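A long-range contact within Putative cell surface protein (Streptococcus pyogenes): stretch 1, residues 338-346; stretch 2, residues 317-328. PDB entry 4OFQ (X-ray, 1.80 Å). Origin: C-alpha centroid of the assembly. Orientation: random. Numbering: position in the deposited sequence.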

# COMPACT_ATOMS: atom_id res chain seq x y z
N LYS A 338 11.11 4.99 11.23
CA LYS A 338 12.07 5.36 12.26
C LYS A 338 13.47 5.55 11.69
O LYS A 338 13.97 4.69 10.96
CB LYS A 338 12.09 4.33 13.39
CG LYS A 338 13.09 4.64 14.48
CD LYS A 338 13.12 3.54 15.54
CE LYS A 338 11.81 3.49 16.30
NZ LYS A 338 11.84 2.43 17.35
N SER A 339 14.12 6.67 12.03
CA SER A 339 15.46 6.94 11.53
C SER A 339 16.49 6.13 12.29
O SER A 339 16.21 5.54 13.35
CB SER A 339 15.78 8.44 11.70
OG SER A 339 16.00 8.76 13.07
N ASN A 340 17.72 6.12 11.78
CA ASN A 340 18.86 5.70 12.57
C ASN A 340 18.98 6.61 13.78
O ASN A 340 18.40 7.71 13.81
CB ASN A 340 20.14 5.83 11.76
CG ASN A 340 20.33 7.24 11.22
OD1 ASN A 340 19.65 7.65 10.29
ND2 ASN A 340 21.26 7.99 11.81
N LYS A 341 19.73 6.16 14.78
CA LYS A 341 20.12 7.04 15.87
C LYS A 341 21.43 7.74 15.53
O LYS A 341 22.19 7.27 14.67
CB LYS A 341 20.31 6.24 17.17
CG LYS A 341 19.00 5.84 17.87
CD LYS A 341 18.87 6.54 19.24
CE LYS A 341 17.70 5.99 20.06
NZ LYS A 341 17.63 6.57 21.45
N VAL A 342 21.68 8.86 16.21
CA VAL A 342 23.00 9.48 16.27
C VAL A 342 23.33 9.76 17.73
O VAL A 342 22.44 9.80 18.56
CB VAL A 342 23.06 10.81 15.48
CG1 VAL A 342 22.82 10.56 13.99
CG2 VAL A 342 22.03 11.78 16.03
N THR A 343 24.62 9.92 18.04
CA THR A 343 25.02 10.34 19.38
C THR A 343 26.18 11.35 19.28
O THR A 343 26.90 11.38 18.28
CB THR A 343 25.49 9.17 20.31
OG1 THR A 343 26.80 8.72 19.93
CG2 THR A 343 24.49 8.00 20.34
N THR A 344 26.32 12.18 20.31
CA THR A 344 27.54 12.95 20.53
C THR A 344 27.81 12.97 22.02
O THR A 344 26.90 12.71 22.84
CB THR A 344 27.43 14.42 20.08
OG1 THR A 344 26.30 15.03 20.73
CG2 THR A 344 27.28 14.52 18.55
N HIS A 345 29.03 13.29 22.40
CA HIS A 345 29.36 13.33 23.81
C HIS A 345 29.86 14.70 24.23
O HIS A 345 30.55 15.38 23.47
CB HIS A 345 30.41 12.28 24.15
CG HIS A 345 30.48 11.97 25.61
ND1 HIS A 345 29.67 11.03 26.21
CD2 HIS A 345 31.24 12.51 26.60
CE1 HIS A 345 29.94 10.98 27.50
NE2 HIS A 345 30.88 11.87 27.77
N THR A 346 29.50 15.12 25.44
CA THR A 346 29.95 16.41 25.95
C THR A 346 30.67 16.25 27.28
O THR A 346 30.22 15.47 28.13
CB THR A 346 28.76 17.35 26.12
OG1 THR A 346 28.22 17.66 24.83
CG2 THR A 346 29.18 18.64 26.86
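Stretch 2 317-328: KRIKAGDVANEY

Residues 323-326 of stretch 2 form a β-strand that runs antiparallel to strand 342-345, with an angle of 160° between their N-to-C directions and a closest approach of the axes of 4.7 Å. The register pairs Val342 with Asn326, Thr343 with Ala325, Thr344 with Val324 and His345 with Asp323. Hydrogen-bonded and non-hydrogen-bonded pairs alternate, so the CA-CA separation is 5.4 Å for Val342-Asn326 and for Thr344-Val324 but 4.3 Å for Thr343-Ala325. At the first of these, Val342 N donates to Asn326 O and Asn326 N to Val342 O, both at 3.0 Å; at the second, Val324 N lies 2.8 Å from Thr344 O and Thr344 N 3.0 Å from Val324 O. The reciprocal pattern continues past the paired strands, where Gly322 N binds Thr346 O and Thr346 N binds Gly322 O, each at 2.9 Å. The backbone angles of Gly322 (136°/-173°) would jam a CB against the preceding carbonyl oxygen. Toward the other end, Ser339 N reaches Tyr328 O at 2.8 Å, but the return bond goes to a side chain: Tyr328 N donates to Ser339 OG, also at 2.8 Å.

Side chains of paired residues share a face of the sheet. On the face of Thr343, Ala325, His345 and Asp323, His345 ND1 donates to Asp323 OD1 at 2.8 Å, near the plane of the imidazole, and a water links the same carboxylate oxygen to Thr343 OG1. Thr344 and Val324 project to the other face, where Arg318 NH1 donates to Thr344 OG1 at 3.0 Å. Arg318 NH1 also donates to Thr346 OG1 at 2.9 Å, so a single guanidinium ties together two threonines of stretch 1. Glu327 points toward stretch 1, its OE1 packing 3.5 Å from Lys341 CE, while Lys341 NZ stays 4.2 Å from Glu327 OE2, beyond salt-bridge range.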

# COMPACT_ATOMS: atom_id res chain seq x y z
N LYS A 317 20.99 23.88 21.68
CA LYS A 317 22.17 24.27 22.45
C LYS A 317 22.50 23.15 23.44
O LYS A 317 21.61 22.60 24.09
CB LYS A 317 21.91 25.58 23.18
CG LYS A 317 22.96 25.98 24.19
CD LYS A 317 22.53 27.25 24.92
CE LYS A 317 23.58 27.74 25.91
NZ LYS A 317 23.12 28.99 26.59
N ARG A 318 23.78 22.79 23.52
CA ARG A 318 24.19 21.69 24.39
C ARG A 318 24.41 22.26 25.78
O ARG A 318 25.30 23.09 26.00
CB ARG A 318 25.46 21.02 23.86
CG ARG A 318 26.06 19.96 24.79
CD ARG A 318 25.13 18.76 25.00
NE ARG A 318 24.42 18.35 23.80
CZ ARG A 318 24.90 17.54 22.86
NH1 ARG A 318 26.13 17.04 22.96
NH2 ARG A 318 24.15 17.22 21.81
N ILE A 319 23.58 21.82 26.72
CA ILE A 319 23.53 22.48 28.03
C ILE A 319 24.09 21.66 29.19
O ILE A 319 24.21 22.17 30.29
CB ILE A 319 22.09 22.94 28.38
CG1 ILE A 319 21.11 21.77 28.30
CG2 ILE A 319 21.66 24.07 27.46
CD1 ILE A 319 19.84 21.98 29.12
N LYS A 320 24.42 20.39 28.95
CA LYS A 320 24.87 19.52 30.04
C LYS A 320 25.86 18.46 29.53
O LYS A 320 25.79 18.04 28.39
CB LYS A 320 23.65 18.84 30.67
CG LYS A 320 23.92 18.01 31.92
CD LYS A 320 22.62 17.39 32.43
CE LYS A 320 22.89 16.27 33.43
NZ LYS A 320 23.64 16.73 34.63
N ALA A 321 26.79 18.05 30.39
CA ALA A 321 27.74 17.01 30.01
C ALA A 321 27.06 15.64 30.00
O ALA A 321 26.07 15.42 30.71
CB ALA A 321 28.94 17.01 30.97
N GLY A 322 27.59 14.72 29.20
CA GLY A 322 27.10 13.35 29.14
C GLY A 322 27.00 12.87 27.69
O GLY A 322 27.45 13.57 26.80
N ASP A 323 26.43 11.68 27.47
CA ASP A 323 26.21 11.19 26.11
C ASP A 323 24.82 11.66 25.70
O ASP A 323 23.91 11.68 26.53
CB ASP A 323 26.27 9.65 26.06
CG ASP A 323 26.94 9.12 24.79
OD1 ASP A 323 27.97 9.70 24.37
OD2 ASP A 323 26.46 8.10 24.22
N VAL A 324 24.66 12.07 24.45
CA VAL A 324 23.39 12.64 24.00
C VAL A 324 22.98 11.97 22.69
O VAL A 324 23.70 12.06 21.69
CB VAL A 324 23.53 14.18 23.77
CG1 VAL A 324 22.18 14.79 23.42
CG2 VAL A 324 24.13 14.85 24.99
N ALA A 325 21.84 11.29 22.71
CA ALA A 325 21.35 10.56 21.55
C ALA A 325 20.19 11.31 20.92
O ALA A 325 19.53 12.09 21.59
CB ALA A 325 20.90 9.15 21.94
N ASN A 326 19.95 11.04 19.63
CA ASN A 326 18.74 11.50 18.97
C ASN A 326 18.28 10.52 17.90
O ASN A 326 19.09 9.82 17.31
CB ASN A 326 18.95 12.87 18.33
CG ASN A 326 17.62 13.53 17.96
OD1 ASN A 326 16.65 13.39 18.69
N GLU A 327 16.98 10.48 17.66
CA GLU A 327 16.42 9.70 16.55
C GLU A 327 15.14 10.43 16.23
O GLU A 327 14.67 11.25 17.02
CB GLU A 327 16.13 8.24 16.96
CG GLU A 327 14.99 8.10 17.94
CD GLU A 327 14.69 6.64 18.38
OE1 GLU A 327 15.15 5.67 17.72
OE2 GLU A 327 13.99 6.49 19.40
N TYR A 328 14.55 10.15 15.07
CA TYR A 328 13.26 10.75 14.77
C TYR A 328 12.40 9.77 14.01
O TYR A 328 12.90 8.78 13.48
CB TYR A 328 13.42 12.08 14.02
CG TYR A 328 13.22 12.03 12.52
CD1 TYR A 328 14.27 11.68 11.66
CD2 TYR A 328 11.99 12.37 11.97
CE1 TYR A 328 14.07 11.65 10.27
CE2 TYR A 328 11.79 12.34 10.61
CZ TYR A 328 12.81 11.99 9.76
OH TYR A 328 12.58 11.97 8.39
O HOH W 1 28.75 9.74 21.74
O HOH W 2 23.81 14.35 19.92
O HOH W 3 17.01 4.00 15.71
O HOH W 4 14.55 3.15 18.74